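Long-range contact in methyl-accepting chemotaxis protein, putative (Geobacter sulfurreducens, PDB 3OOV), which probably senses a signal through its GAF domain and relays it to the bacterial chemotaxis machinery: residues Y34-I39 / A131-S136. Numbering follows the deposited sequence.
With GOL (glycerol), chain C.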
ATOM      1  N   TYR A  34      -2.200  12.895 -15.711  1.00 17.89           N
ATOM      2  CA  TYR A  34      -3.227  11.916 -15.154  1.00 15.59           C
ATOM      3  C   TYR A  34      -4.584  12.356 -15.575  1.00 15.10           C
ATOM      4  O   TYR A  34      -4.935  13.535 -15.443  1.00 15.72           O
ATOM      5  CB  TYR A  34      -3.180  11.779 -13.620  1.00 14.21           C
ATOM      6  CG  TYR A  34      -1.863  11.179 -13.257  1.00 14.97           C
ATOM      7  CD1 TYR A  34      -1.645   9.831 -13.495  1.00 14.91           C
ATOM      8  CD2 TYR A  34      -0.786  11.977 -12.860  1.00 14.26           C
ATOM      9  CE1 TYR A  34      -0.439   9.254 -13.258  1.00 15.62           C
ATOM     10  CE2 TYR A  34       0.453  11.411 -12.608  1.00 17.11           C
ATOM     11  CZ  TYR A  34       0.602  10.011 -12.784  1.00 19.24           C
ATOM     12  OH  TYR A  34       1.809   9.354 -12.571  1.00 18.27           O
ATOM     13  N   GLU A  35      -5.377  11.412 -16.027  1.00 13.73           N
ATOM     14  CA  GLU A  35      -6.600  11.707 -16.731  1.00 14.23           C
ATOM     15  C   GLU A  35      -7.744  12.136 -15.758  1.00 14.24           C
ATOM     16  O   GLU A  35      -8.458  13.069 -16.043  1.00 15.73           O
ATOM     17  CB  GLU A  35      -6.988  10.403 -17.466  1.00 13.99           C
ATOM     18  CG  GLU A  35      -8.086  10.586 -18.443  1.00 19.36           C
ATOM     19  CD  GLU A  35      -8.920   9.280 -18.732  1.00 24.41           C
ATOM     20  OE1 GLU A  35      -8.231   8.234 -19.050  1.00 15.12           O
ATOM     21  OE2 GLU A  35     -10.243   9.363 -18.669  1.00 17.52           O
ATOM     22  N   ARG A  36      -7.922  11.433 -14.634  1.00 12.21           N
ATOM     23  CA  ARG A  36      -8.945  11.740 -13.652  1.00 12.94           C
ATOM     24  C   ARG A  36      -8.304  11.851 -12.271  1.00 12.44           C
ATOM     25  O   ARG A  36      -7.574  10.952 -11.851  1.00 14.36           O
ATOM     26  CB  ARG A  36     -10.000  10.625 -13.625  1.00 11.17           C
ATOM     27  CG  ARG A  36     -10.420  10.179 -14.950  1.00 15.43           C
ATOM     28  CD  ARG A  36     -11.611  10.924 -15.505  1.00 13.93           C
ATOM     29  NE  ARG A  36     -12.041  10.338 -16.774  1.00 14.51           N
ATOM     30  CZ  ARG A  36     -13.325  10.163 -17.153  1.00 17.41           C
ATOM     31  NH1 ARG A  36     -14.344  10.501 -16.349  1.00 14.25           N
ATOM     32  NH2 ARG A  36     -13.605   9.623 -18.346  1.00 13.80           N
ATOM     33  N   VAL A  37      -8.516  12.978 -11.608  1.00 12.29           N
ATOM     34  CA  VAL A  37      -7.925  13.253 -10.316  1.00 12.48           C
ATOM     35  C   VAL A  37      -9.055  13.746  -9.446  1.00 12.81           C
ATOM     36  O   VAL A  37      -9.656  14.816  -9.706  1.00 12.90           O
ATOM     37  CB  VAL A  37      -6.776  14.269 -10.345  1.00 12.70           C
ATOM     38  CG1 VAL A  37      -6.231  14.535  -8.901  1.00  8.36           C
ATOM     39  CG2 VAL A  37      -5.634  13.728 -11.258  1.00 13.65           C
ATOM     40  N   ASN A  38      -9.360  12.908  -8.473  1.00 10.54           N
ATOM     41  CA  ASN A  38     -10.484  13.133  -7.571  1.00 12.66           C
ATOM     42  C   ASN A  38      -9.930  13.346  -6.154  1.00 12.83           C
ATOM     43  O   ASN A  38      -9.012  12.613  -5.691  1.00 14.69           O
ATOM     44  CB  ASN A  38     -11.528  12.010  -7.645  1.00 10.24           C
ATOM     45  CG  ASN A  38     -12.092  11.842  -9.063  1.00 12.74           C
ATOM     46  OD1 ASN A  38     -12.696  12.783  -9.634  1.00 14.30           O
ATOM     47  ND2 ASN A  38     -11.847  10.654  -9.673  1.00 10.18           N
ATOM     48  N   ILE A  39     -10.399  14.398  -5.503  1.00 12.31           N
ATOM     49  CA  ILE A  39      -9.959  14.644  -4.122  1.00 12.17           C
ATOM     50  C   ILE A  39     -11.164  14.835  -3.198  1.00 12.87           C
ATOM     51  O   ILE A  39     -12.016  15.678  -3.454  1.00 12.44           O
ATOM     52  CB  ILE A  39      -9.010  15.848  -4.008  1.00 12.40           C
ATOM     53  CG1 ILE A  39      -7.853  15.705  -4.969  1.00 11.45           C
ATOM     54  CG2 ILE A  39      -8.495  16.038  -2.500  1.00  8.99           C
ATOM     55  CD1 ILE A  39      -6.965  17.017  -5.047  1.00 15.46           C
ATOM     56  N   ALA A 131      -8.069  10.031  -5.336  1.00 12.34           N
ATOM     57  CA  ALA A 131      -8.418   8.834  -6.124  1.00 10.54           C
ATOM     58  C   ALA A 131      -8.047   9.214  -7.570  1.00 11.95           C
ATOM     59  O   ALA A 131      -8.585  10.180  -8.112  1.00 12.39           O
ATOM     60  CB  ALA A 131      -9.947   8.558  -6.002  1.00  9.95           C
ATOM     61  N   VAL A 132      -7.166   8.444  -8.206  1.00 13.05           N
ATOM     62  CA  VAL A 132      -6.585   8.813  -9.490  1.00 12.12           C
ATOM     63  C   VAL A 132      -6.723   7.621 -10.473  1.00 13.29           C
ATOM     64  O   VAL A 132      -6.601   6.442 -10.065  1.00 12.05           O
ATOM     65  CB  VAL A 132      -5.106   9.261  -9.402  1.00 12.54           C
ATOM     66  CG1 VAL A 132      -4.532   9.682 -10.819  1.00 11.52           C
ATOM     67  CG2 VAL A 132      -4.918  10.463  -8.463  1.00  8.92           C
ATOM     68  N   ASP A 133      -7.056   7.931 -11.739  1.00 12.58           N
ATOM     69  CA  ASP A 133      -7.127   6.908 -12.776  1.00 14.30           C
ATOM     70  C   ASP A 133      -6.807   7.443 -14.171  1.00 15.49           C
ATOM     71  O   ASP A 133      -6.912   8.652 -14.424  1.00 13.36           O
ATOM     72  CB  ASP A 133      -8.453   6.135 -12.759  1.00 13.40           C
ATOM     73  CG  ASP A 133      -9.588   6.925 -13.361  1.00 17.29           C
ATOM     74  OD1 ASP A 133      -9.612   6.988 -14.621  1.00 18.21           O
ATOM     75  OD2 ASP A 133     -10.433   7.528 -12.602  1.00 16.47           O
ATOM     76  N   ASN A 134      -6.368   6.514 -15.050  1.00 16.45           N
ATOM     77  CA  ASN A 134      -6.155   6.805 -16.499  1.00 15.63           C
ATOM     78  C   ASN A 134      -7.064   5.777 -17.242  1.00 14.59           C
ATOM     79  O   ASN A 134      -6.590   4.936 -17.996  1.00 11.67           O
ATOM     80  CB  ASN A 134      -4.660   6.565 -16.830  1.00 15.38           C
ATOM     81  CG  ASN A 134      -3.750   7.723 -16.411  1.00 20.08           C
ATOM     82  OD1 ASN A 134      -4.190   8.877 -16.272  1.00 22.55           O
ATOM     83  ND2 ASN A 134      -2.467   7.430 -16.241  1.00 15.63           N
ATOM     84  N   ARG A 135      -8.352   5.780 -16.947  1.00 13.58           N
ATOM     85  CA  ARG A 135      -9.202   4.674 -17.386  1.00 14.64           C
ATOM     86  C   ARG A 135      -9.298   4.505 -18.913  1.00 15.70           C
ATOM     87  O   ARG A 135      -9.762   3.490 -19.354  1.00 15.56           O
ATOM     88  CB  ARG A 135     -10.616   4.838 -16.825  1.00 13.20           C
ATOM     89  CG  ARG A 135     -11.477   5.912 -17.562  1.00 15.49           C
ATOM     90  CD  ARG A 135     -12.794   6.241 -16.759  1.00 16.29           C
ATOM     91  NE  ARG A 135     -12.493   6.824 -15.449  1.00 15.25           N
ATOM     92  CZ  ARG A 135     -13.412   7.311 -14.592  1.00 14.85           C
ATOM     93  NH1 ARG A 135     -14.685   7.238 -14.882  1.00  9.85           N
ATOM     94  NH2 ARG A 135     -13.049   7.873 -13.427  1.00 11.88           N
ATOM     95  N   SER A 136      -8.961   5.528 -19.707  1.00 17.21           N
ATOM     96  CA  SER A 136      -9.109   5.364 -21.135  1.00 20.76           C
ATOM     97  C   SER A 136      -7.799   4.810 -21.722  1.00 20.73           C
ATOM     98  O   SER A 136      -7.759   4.413 -22.880  1.00 20.51           O
ATOM     99  CB  SER A 136      -9.587   6.649 -21.817  1.00 20.72           C
ATOM    100  OG  SER A 136      -8.491   7.447 -22.119  1.00 26.13           O
TER
HETATM  101  C1  GOL C 167     -11.881   5.250  -8.469  1.00 23.56           C
HETATM  102  O1  GOL C 167     -13.025   5.238  -7.651  1.00 18.53           O
HETATM  103  C2  GOL C 167     -11.916   6.592  -9.173  1.00 24.34           C
HETATM  104  O2  GOL C 167     -12.803   6.481 -10.297  1.00 28.15           O
HETATM  105  C3  GOL C 167     -10.492   6.848  -9.600  1.00 23.48           C
HETATM  106  O3  GOL C 167     -10.335   8.161 -10.096  1.00 18.52           O
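The guanidinium groups of R36 and R135 lie flat on each other, planes 5° and centres 3.8 Å apart, like charges that the carboxylates of E35 and D133, at their edges, probably make tolerable. R36 NE reaches E35 OE2 at 2.8 Å, while R135 grips D133 side-on, NE to OD1 and NH2 to OD2. With CG of D133 between its backbone N and carbonyl carbon (chi1 77°), OD1 also accepts from R135 N, closing an Asx turn; glycerol, probably from the crystallisation liquor, gives O3 to OD2. An alanine in place of R135 would probably leave D133 without its charged mate and one face of the R36 guanidinium without its cover. Here strand 36-42 begins and its antiparallel neighbour in the central GAF sheet, 125-133, ends. R36 and D133 are the last hydrogen-bonded pair, N38 and A131 the one further in. Packing is tight around buried V37 and V132, paired between them without hydrogen bonds: V37 and Y34 meet helix 17-31, and V132 CG1 sits 3.8 Å from Y34 CB. N134 OD1 takes E35 N at 2.8 Å, the donor nearly in line with the C=O. The loop end is more open to solvent, yet exposed S136 still gives N and OG to E35 OE1, the latter from above the carboxylate plane.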